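PDB 4MMO: Sso-CP2 metallo-carboxypetidase from Sulfolobus solfataricus, which acts as an M20-family metallo-carboxypeptidase, a metal-dependent hydrolase that removes residues from the C-terminal end of peptides. Local coordinates for the interface of chains A and B. Coordinates in Å, arbitrary orientation; residue numbers count along the deposited sequence, not the author numbering. Chains: chain A/B, Sso-CP2 metallo-carboxypetidase.

Contacts 1, 2 and 4 lie together at one end of a two-fold symmetric interface: contacts 2 and 4 are about 6 Å apart, contacts 1 and 4 about 8 Å, and contacts 1 and 2 about 11 Å, all measured between C-alpha centres. Contact 4 joins its neighbours, sharing A:Val300 and A:Pro301 with contact 1 and A:Ser198 with contact 2. Contact 3, about 33 Å from contact 2, largely repeats contact 2 with the chains exchanged. The 3-10 helix 198-203 of one subunit thus meets strands 283-290 and 303-312 of the other twice, in keeping with the dimerisation domain of this family and a probable biological dimer.

Contact 1: the interface of chains A and B. Residues chain A 192, 194, 196, 204, 300-302; chain B 259, 261.
The ring of B:Phe261 is enclosed by chain A on both faces and along its rim. A:Leu196 lies over one face, its CD1 methyl 3.8 Å from the ring centroid in a CH-pi contact displaced toward the rim, while the backbone N of A:Gly192 lies over the opposite face, also off-centre. The carbonyl oxygens of A:Lys194 and A:Pro301, together with water 1, sit in the ring plane at its edge. A:Val204 crosses the phenylalanine at about a right angle and sets CG1 3.6 Å from ring atom CD2 of B:Phe261. A:Leu196 has CG anti to its carbonyl carbon (chi1 -48°), which helps carry CD1 over the ring. An antiparallel bridge between A:Gly192 and B:Phe261 aligns the two backbones. The ring probably serves as a hydrophobic anchor of the dimer, and an alanine in place of B:Phe261 would probably open a gap between A:Leu196 and A:Val204 and leave both without their apolar partner. Beside the ring, the ammonium NZ of A:Lys194 donates to the carbonyl O of B:Leu259 at 2.8 Å, from 40° out of the carbonyl plane. That carbonyl belongs to the last residue of helix 252-259, where the helix dipole may strengthen the attraction to the lysine. Water 1 adds a second link, 2.7 Å from the backbone N of A:Lys194 and 3.0 Å from O of B:Leu259.

Contact 2: the interface of chains A and B. Residues chain A 197-199, 298; chain B 285, 309, 311, 379.
At the apolar centre, the CB methylene of A:Ser198 packs against the carboxylate carbon CG of B:Asp309 at 4.0 Å, and A:Thr298 lies side by side with B:Asp285, both side chains pointing the same way. Farther out, CB of A:Ser199 rests 4.0 Å from CA of B:Gly379. The polar rim is organised by the guanidinium of B:Arg311, whose NH2 donates to the hydroxyl OG of A:Ser198 at 2.7 Å. This bond is nearly straight (162° at the hydrogen), and OG lies in the guanidinium plane. The same NH2 reaches the hydroxyl OG1 of A:Thr298 at 2.9 Å, with that oxygen tilted from the plane. A:Thr298 meets the arginine from the opposite direction, and OG1, anti to the backbone N (chi1 172°), is thereby turned toward NH2. A:Ser198 OG donates a hydrogen bond to OD2 of B:Asp309 at 3.0 Å, approaching from above the carboxylate plane. Within chain B, the salt bridge from NE of B:Arg311 to OD2 of B:Asp309, 3.1 Å long, braces the pair that receives the serine. The ring of A:His197 turns its edge to the arginine but is poorly ordered; it matches the family histidine that commonly reaches the partner's active site, so this rim may border that site. Water 2 links the two chains, 2.6 Å from OD2 of B:Asp309 and 3.1 Å from the carbonyl O of A:Ser198.

Contact 3: the interface of chains A and B. Residues chain A 283, 285, 309, 311; chain B 198-199, 298.
The tight part of this contact is gathered on the hydroxyl of B:Ser198, in the polar patch where the 3-10 helix 198-203 of chain B meets strands 283-290 and 303-312 of chain A; the patch is the two-fold twin of contact 2 and probably helps to hold the dimer. OG of B:Ser198 accepts from NH2 of A:Arg311 at 2.7 Å, nearly straight, 166° at the hydrogen, and in the guanidinium plane, and donates to the carboxylate OD2 of A:Asp309 at 2.9 Å from 53° out of that carboxylate's plane. Lying between the backbone N and the carbonyl carbon (chi1 72°), OG is presented to both cation and anion. A second-shell bond steadies the carboxylate: ND2 of A:Asn283 donates, in its own amide plane, to the syn lone pair of OD1 of A:Asp309 at 2.9 Å. Within chain A, NE of A:Arg311 forms a long salt bridge, weak as a hydrogen bond, to OD2 of A:Asp309 at 3.4 Å. An alanine replacing A:Asp309 would probably leave the hydroxyl of B:Ser198 without its acceptor and the guanidinium of A:Arg311 without this carboxylate as its mate. The other side is looser. OG1 of B:Thr298 stands 3.2 Å from NH2 of A:Arg311, a weak bond, and 3.4 Å from OD1 of A:Asp285, weak as well. A water also mediates here: water 3 lies 2.7 Å from OD2 of A:Asp309 and 2.9 Å from the carbonyl O of B:Ser198.

Contact 4: the interface of chains A and B. Residues chain A 198, 201, 206, 299-301; chain B 283-284.
B:Asn283 and B:Val284 have extended backbones at the start of strand 283-290, and both meet the side-chain amide of A:Asn206. ND2 of A:Asn206 donates twice: to the backbone O of B:Val284 at 2.9 Å, and to the side-chain OD1 of B:Asn283, also 2.9 Å away. Both acceptors lie close to the amide plane of A:Asn206. Seen from the acceptors, the donor is only slightly tilted from the carbonyl plane of B:Val284 but stands well above that of B:Asn283. The two asparagines cross at about a right angle with their amide planes 65° apart. B:Asn283 has CG anti to its own backbone N (chi1 175°), which sends the amide into chain A, where ND2 donates to the carbonyl O of A:Ile299 at 3.0 Å, 161° at the hydrogen. With OD1 and ND2 both engaged, and ND2 of B:Asn283 also 2.9 Å from the carboxylate OD1 of B:Asp309 in its own chain, the amide is held against rotation. Carbon atoms pack beside it: CG2 of A:Val300 lies 3.6 Å from OD1 of B:Asn283, CB of A:Ser198 is 3.5 Å from ND2 of B:Asn283, and the methyl of A:Ala201 flanks its CB. The site tethers the start of strand 283-290 to the loop, 3-10 helix and short strand 299-300 of the other subunit, probably helping to set how the two subunits are oriented in the dimer.

Contact 1: the interface of chains A and B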
loop_
_atom_site.group_PDB
_atom_site.type_symbol
_atom_site.label_atom_id
_atom_site.label_comp_id
_atom_site.label_asym_id
_atom_site.label_seq_id
_atom_site.Cartn_x
_atom_site.Cartn_y
_atom_site.Cartn_z
ATOM N N GLY A 192 -5.383 -13.189 -11.401
ATOM C CA GLY A 192 -5.974 -13.024 -12.715
ATOM C C GLY A 192 -5.244 -11.984 -13.537
ATOM O O GLY A 192 -4.240 -11.425 -13.095
ATOM N N LYS A 194 -6.721 -9.170 -14.855
ATOM C CA LYS A 194 -7.255 -7.825 -14.661
ATOM C C LYS A 194 -8.151 -7.721 -13.432
ATOM O O LYS A 194 -8.670 -8.722 -12.934
ATOM C CB LYS A 194 -8.041 -7.390 -15.898
ATOM C CG LYS A 194 -9.243 -8.268 -16.206
ATOM C CD LYS A 194 -9.901 -7.866 -17.515
ATOM C CE LYS A 194 -10.981 -8.856 -17.922
ATOM N NZ LYS A 194 -12.066 -8.951 -16.909
ATOM N N LEU A 196 -11.529 -6.937 -11.407
ATOM C CA LEU A 196 -12.919 -7.245 -11.702
ATOM C C LEU A 196 -13.834 -6.288 -10.971
ATOM O O LEU A 196 -13.455 -5.705 -9.959
ATOM C CB LEU A 196 -13.255 -8.664 -11.256
ATOM C CG LEU A 196 -12.272 -9.753 -11.680
ATOM C CD1 LEU A 196 -12.748 -11.102 -11.169
ATOM C CD2 LEU A 196 -12.096 -9.770 -13.186
ATOM N N VAL A 204 -15.111 -15.377 -6.763
ATOM C CA VAL A 204 -13.654 -15.481 -6.754
ATOM C C VAL A 204 -13.039 -15.219 -5.388
ATOM O O VAL A 204 -13.684 -14.671 -4.493
ATOM C CB VAL A 204 -13.030 -14.485 -7.745
ATOM C CG1 VAL A 204 -13.437 -14.830 -9.172
ATOM C CG2 VAL A 204 -13.437 -13.059 -7.399
ATOM N N VAL A 300 -12.643 -6.154 -7.386
ATOM C CA VAL A 300 -11.813 -7.209 -6.821
ATOM C C VAL A 300 -10.452 -7.093 -7.499
ATOM O O VAL A 300 -10.345 -7.350 -8.698
ATOM C CB VAL A 300 -12.371 -8.621 -7.088
ATOM C CG1 VAL A 300 -11.518 -9.668 -6.371
ATOM C CG2 VAL A 300 -13.815 -8.720 -6.646
ATOM N N PRO A 301 -9.407 -6.695 -6.748
ATOM C CA PRO A 301 -8.110 -6.593 -7.424
ATOM C C PRO A 301 -7.576 -7.974 -7.765
ATOM O O PRO A 301 -7.964 -8.944 -7.115
ATOM C CB PRO A 301 -7.216 -5.910 -6.378
ATOM C CG PRO A 301 -8.166 -5.358 -5.342
ATOM C CD PRO A 301 -9.300 -6.323 -5.326
ATOM N N HIS A 302 -6.714 -8.070 -8.772
ATOM C CA HIS A 302 -6.184 -9.369 -9.179
ATOM C C HIS A 302 -4.810 -9.611 -8.566
ATOM O O HIS A 302 -4.317 -10.739 -8.558
ATOM C CB HIS A 302 -6.129 -9.479 -10.709
ATOM C CG HIS A 302 -5.106 -8.596 -11.349
ATOM N ND1 HIS A 302 -3.797 -8.984 -11.532
ATOM C CD2 HIS A 302 -5.201 -7.343 -11.856
ATOM C CE1 HIS A 302 -3.128 -8.010 -12.121
ATOM N NE2 HIS A 302 -3.957 -7.002 -12.329
ATOM N N LEU B 259 -13.793 -13.106 -17.314
ATOM C CA LEU B 259 -13.317 -12.544 -16.055
ATOM C C LEU B 259 -11.793 -12.442 -16.044
ATOM O O LEU B 259 -11.235 -11.388 -15.737
ATOM C CB LEU B 259 -13.806 -13.382 -14.872
ATOM C CG LEU B 259 -15.291 -13.256 -14.514
ATOM C CD1 LEU B 259 -15.622 -14.141 -13.322
ATOM C CD2 LEU B 259 -15.686 -11.808 -14.228
ATOM N N PHE B 261 -9.749 -14.525 -14.266
ATOM C CA PHE B 261 -9.179 -15.158 -13.080
ATOM C C PHE B 261 -8.826 -16.605 -13.384
ATOM O O PHE B 261 -9.543 -17.290 -14.112
ATOM C CB PHE B 261 -10.151 -15.092 -11.898
ATOM C CG PHE B 261 -9.866 -13.969 -10.932
ATOM C CD1 PHE B 261 -9.557 -12.698 -11.393
ATOM C CD2 PHE B 261 -9.926 -14.183 -9.562
ATOM C CE1 PHE B 261 -9.303 -11.666 -10.506
ATOM C CE2 PHE B 261 -9.677 -13.156 -8.673
ATOM C CZ PHE B 261 -9.363 -11.896 -9.146
HETATM O O HOH W 1 -8.633 -10.991 -14.246
#

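Contact 2: the interface of chains A and B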
loop_
_atom_site.group_PDB
_atom_site.type_symbol
_atom_site.label_atom_id
_atom_site.label_comp_id
_atom_site.label_asym_id
_atom_site.label_seq_id
_atom_site.Cartn_x
_atom_site.Cartn_y
_atom_site.Cartn_z
ATOM N N HIS A 197 -15.045 -6.134 -11.492
ATOM C CA HIS A 197 -16.097 -5.424 -10.785
ATOM C C HIS A 197 -16.389 -6.211 -9.509
ATOM O O HIS A 197 -16.599 -7.425 -9.558
ATOM C CB HIS A 197 -17.340 -5.325 -11.678
ATOM C CG HIS A 197 -18.421 -4.436 -11.141
ATOM N ND1 HIS A 197 -18.525 -4.094 -9.809
ATOM C CD2 HIS A 197 -19.460 -3.824 -11.762
ATOM C CE1 HIS A 197 -19.568 -3.311 -9.633
ATOM N NE2 HIS A 197 -20.159 -3.131 -10.801
ATOM N N SER A 198 -16.376 -5.526 -8.369
ATOM C CA SER A 198 -16.582 -6.173 -7.071
ATOM C C SER A 198 -17.905 -6.926 -6.978
ATOM O O SER A 198 -18.081 -7.758 -6.093
ATOM C CB SER A 198 -16.472 -5.161 -5.927
ATOM O OG SER A 198 -17.632 -4.359 -5.831
ATOM N N SER A 199 -18.826 -6.647 -7.895
ATOM C CA SER A 199 -20.083 -7.388 -7.961
ATOM C C SER A 199 -19.843 -8.883 -8.204
ATOM O O SER A 199 -20.715 -9.710 -7.934
ATOM C CB SER A 199 -20.984 -6.814 -9.055
ATOM O OG SER A 199 -20.366 -6.913 -10.323
ATOM N N THR A 298 -14.963 0.465 -6.954
ATOM C CA THR A 298 -15.319 -0.856 -6.449
ATOM C C THR A 298 -14.818 -1.974 -7.367
ATOM O O THR A 298 -15.276 -2.127 -8.498
ATOM C CB THR A 298 -16.845 -0.971 -6.220
ATOM O OG1 THR A 298 -17.188 -2.321 -5.901
ATOM C CG2 THR A 298 -17.630 -0.523 -7.453
ATOM N N ASP B 285 -11.640 -3.529 -1.633
ATOM C CA ASP B 285 -11.356 -2.882 -2.898
ATOM C C ASP B 285 -9.936 -2.352 -2.931
ATOM O O ASP B 285 -9.371 -2.137 -4.004
ATOM C CB ASP B 285 -12.325 -1.722 -3.112
ATOM C CG ASP B 285 -13.763 -2.142 -2.959
ATOM O OD1 ASP B 285 -14.294 -2.755 -3.907
ATOM O OD2 ASP B 285 -14.354 -1.865 -1.895
ATOM N N ASP B 309 -16.297 -2.637 0.412
ATOM C CA ASP B 309 -17.664 -2.483 -0.068
ATOM C C ASP B 309 -18.449 -3.731 0.307
ATOM O O ASP B 309 -17.955 -4.853 0.164
ATOM C CB ASP B 309 -17.712 -2.217 -1.578
ATOM C CG ASP B 309 -17.476 -3.465 -2.407
ATOM O OD1 ASP B 309 -16.310 -3.892 -2.512
ATOM O OD2 ASP B 309 -18.458 -4.012 -2.962
ATOM N N ARG B 311 -21.919 -5.722 -0.510
ATOM C CA ARG B 311 -23.095 -5.900 -1.346
ATOM C C ARG B 311 -24.174 -6.533 -0.490
ATOM O O ARG B 311 -23.961 -7.589 0.100
ATOM C CB ARG B 311 -22.782 -6.788 -2.551
ATOM C CG ARG B 311 -21.665 -6.262 -3.425
ATOM C CD ARG B 311 -22.015 -4.908 -4.004
ATOM N NE ARG B 311 -20.909 -4.351 -4.778
ATOM C CZ ARG B 311 -21.046 -3.508 -5.797
ATOM N NH1 ARG B 311 -22.250 -3.116 -6.202
ATOM N NH2 ARG B 311 -19.968 -3.059 -6.422
ATOM N N GLY B 379 -24.881 -6.177 -9.231
ATOM C CA GLY B 379 -24.454 -4.818 -8.947
ATOM C C GLY B 379 -25.495 -3.990 -8.220
ATOM O O GLY B 379 -26.502 -4.514 -7.743
HETATM O O HOH W 2 -18.383 -6.605 -3.270
#

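Contact 3: the interface of chains A and B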
loop_
_atom_site.group_PDB
_atom_site.type_symbol
_atom_site.label_atom_id
_atom_site.label_comp_id
_atom_site.label_asym_id
_atom_site.label_seq_id
_atom_site.Cartn_x
_atom_site.Cartn_y
_atom_site.Cartn_z
ATOM N N ASN A 283 8.723 -7.351 10.516
ATOM C CA ASN A 283 8.077 -6.073 10.257
ATOM C C ASN A 283 7.527 -5.973 8.835
ATOM O O ASN A 283 8.137 -6.471 7.886
ATOM C CB ASN A 283 9.078 -4.948 10.511
ATOM C CG ASN A 283 8.493 -3.579 10.253
ATOM O OD1 ASN A 283 7.645 -3.103 11.009
ATOM N ND2 ASN A 283 8.950 -2.932 9.189
ATOM N N ASP A 285 6.946 -3.610 5.849
ATOM C CA ASP A 285 7.397 -2.332 5.311
ATOM C C ASP A 285 6.369 -1.771 4.351
ATOM O O ASP A 285 6.296 -0.560 4.136
ATOM C CB ASP A 285 8.723 -2.494 4.567
ATOM C CG ASP A 285 9.811 -3.052 5.439
ATOM O OD1 ASP A 285 10.423 -2.272 6.200
ATOM O OD2 ASP A 285 10.051 -4.271 5.366
ATOM N N ASP A 309 10.615 -7.140 6.328
ATOM C CA ASP A 309 12.001 -7.207 6.759
ATOM C C ASP A 309 12.050 -7.865 8.133
ATOM O O ASP A 309 11.261 -7.533 9.019
ATOM C CB ASP A 309 12.645 -5.815 6.774
ATOM C CG ASP A 309 12.161 -4.952 7.925
ATOM O OD1 ASP A 309 11.007 -4.482 7.875
ATOM O OD2 ASP A 309 12.942 -4.732 8.878
ATOM N N ARG A 311 14.540 -8.436 11.281
ATOM C CA ARG A 311 15.796 -8.116 11.954
ATOM C C ARG A 311 16.163 -9.296 12.835
ATOM O O ARG A 311 15.329 -9.794 13.590
ATOM C CB ARG A 311 15.665 -6.854 12.800
ATOM C CG ARG A 311 15.234 -5.631 12.025
ATOM C CD ARG A 311 16.343 -5.099 11.143
ATOM N NE ARG A 311 15.868 -3.975 10.342
ATOM C CZ ARG A 311 16.652 -3.072 9.766
ATOM N NH1 ARG A 311 17.970 -3.141 9.898
ATOM N NH2 ARG A 311 16.113 -2.090 9.060
ATOM N N SER B 198 12.753 0.882 10.171
ATOM C CA SER B 198 12.205 -0.373 10.680
ATOM C C SER B 198 12.978 -0.942 11.868
ATOM O O SER B 198 12.482 -1.823 12.570
ATOM C CB SER B 198 12.129 -1.421 9.566
ATOM O OG SER B 198 13.416 -1.890 9.208
ATOM N N SER B 199 14.186 -0.440 12.096
ATOM C CA SER B 199 14.984 -0.888 13.231
ATOM C C SER B 199 14.277 -0.570 14.547
ATOM O O SER B 199 14.552 -1.194 15.570
ATOM C CB SER B 199 16.374 -0.249 13.197
ATOM O OG SER B 199 16.296 1.161 13.310
ATOM N N THR B 298 13.247 0.364 4.008
ATOM C CA THR B 298 12.852 -0.351 5.217
ATOM C C THR B 298 12.318 0.596 6.296
ATOM O O THR B 298 13.038 1.460 6.793
ATOM C CB THR B 298 14.017 -1.215 5.761
ATOM O OG1 THR B 298 13.642 -1.806 7.008
ATOM C CG2 THR B 298 15.297 -0.396 5.951
HETATM O O HOH W 3 12.204 -4.529 11.467
#

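Contact 4: the interface of chains A and B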
loop_
_atom_site.group_PDB
_atom_site.type_symbol
_atom_site.label_atom_id
_atom_site.label_comp_id
_atom_site.label_asym_id
_atom_site.label_seq_id
_atom_site.Cartn_x
_atom_site.Cartn_y
_atom_site.Cartn_z
ATOM N N SER A 198 -16.376 -5.526 -8.369
ATOM C CA SER A 198 -16.582 -6.173 -7.071
ATOM C C SER A 198 -17.905 -6.926 -6.978
ATOM O O SER A 198 -18.081 -7.758 -6.093
ATOM C CB SER A 198 -16.472 -5.161 -5.927
ATOM O OG SER A 198 -17.632 -4.359 -5.831
ATOM N N ALA A 201 -17.548 -10.530 -6.586
ATOM C CA ALA A 201 -16.838 -10.998 -5.388
ATOM C C ALA A 201 -17.244 -12.397 -4.900
ATOM O O ALA A 201 -16.396 -13.149 -4.415
ATOM C CB ALA A 201 -16.985 -9.985 -4.255
ATOM N N ASN A 206 -10.331 -13.096 -3.203
ATOM C CA ASN A 206 -9.773 -11.753 -3.240
ATOM C C ASN A 206 -8.334 -11.817 -2.707
ATOM O O ASN A 206 -8.104 -12.328 -1.614
ATOM C CB ASN A 206 -10.664 -10.809 -2.415
ATOM C CG ASN A 206 -10.107 -9.398 -2.308
ATOM O OD1 ASN A 206 -8.984 -9.185 -1.851
ATOM N ND2 ASN A 206 -10.906 -8.423 -2.719
ATOM N N ILE A 299 -13.862 -2.748 -6.864
ATOM C CA ILE A 299 -13.265 -3.828 -7.637
ATOM C C ILE A 299 -12.794 -4.987 -6.769
ATOM O O ILE A 299 -12.570 -4.826 -5.572
ATOM C CB ILE A 299 -12.029 -3.342 -8.425
ATOM C CG1 ILE A 299 -11.071 -2.584 -7.500
ATOM C CG2 ILE A 299 -12.442 -2.456 -9.586
ATOM C CD1 ILE A 299 -9.643 -2.520 -8.011
ATOM N N VAL A 300 -12.643 -6.154 -7.386
ATOM C CA VAL A 300 -11.813 -7.209 -6.821
ATOM C C VAL A 300 -10.452 -7.093 -7.499
ATOM O O VAL A 300 -10.345 -7.350 -8.698
ATOM C CB VAL A 300 -12.371 -8.621 -7.088
ATOM C CG1 VAL A 300 -11.518 -9.668 -6.371
ATOM C CG2 VAL A 300 -13.815 -8.720 -6.646
ATOM N N PRO A 301 -9.407 -6.695 -6.748
ATOM C CA PRO A 301 -8.110 -6.593 -7.424
ATOM C C PRO A 301 -7.576 -7.974 -7.765
ATOM O O PRO A 301 -7.964 -8.944 -7.115
ATOM C CB PRO A 301 -7.216 -5.910 -6.378
ATOM C CG PRO A 301 -8.166 -5.358 -5.342
ATOM C CD PRO A 301 -9.300 -6.323 -5.326
ATOM N N ASN B 283 -16.106 -7.176 0.608
ATOM C CA ASN B 283 -14.996 -7.171 -0.330
ATOM C C ASN B 283 -14.033 -6.029 -0.058
ATOM O O ASN B 283 -14.451 -4.906 0.229
ATOM C CB ASN B 283 -15.537 -7.062 -1.759
ATOM C CG ASN B 283 -14.439 -6.928 -2.791
ATOM O OD1 ASN B 283 -13.779 -7.906 -3.140
ATOM N ND2 ASN B 283 -14.244 -5.717 -3.296
ATOM N N VAL B 284 -12.742 -6.334 -0.145
ATOM C CA VAL B 284 -11.699 -5.327 -0.032
ATOM C C VAL B 284 -11.369 -4.809 -1.419
ATOM O O VAL B 284 -10.876 -5.548 -2.268
ATOM C CB VAL B 284 -10.418 -5.899 0.602
ATOM C CG1 VAL B 284 -9.309 -4.850 0.607
ATOM C CG2 VAL B 284 -10.697 -6.388 2.007
#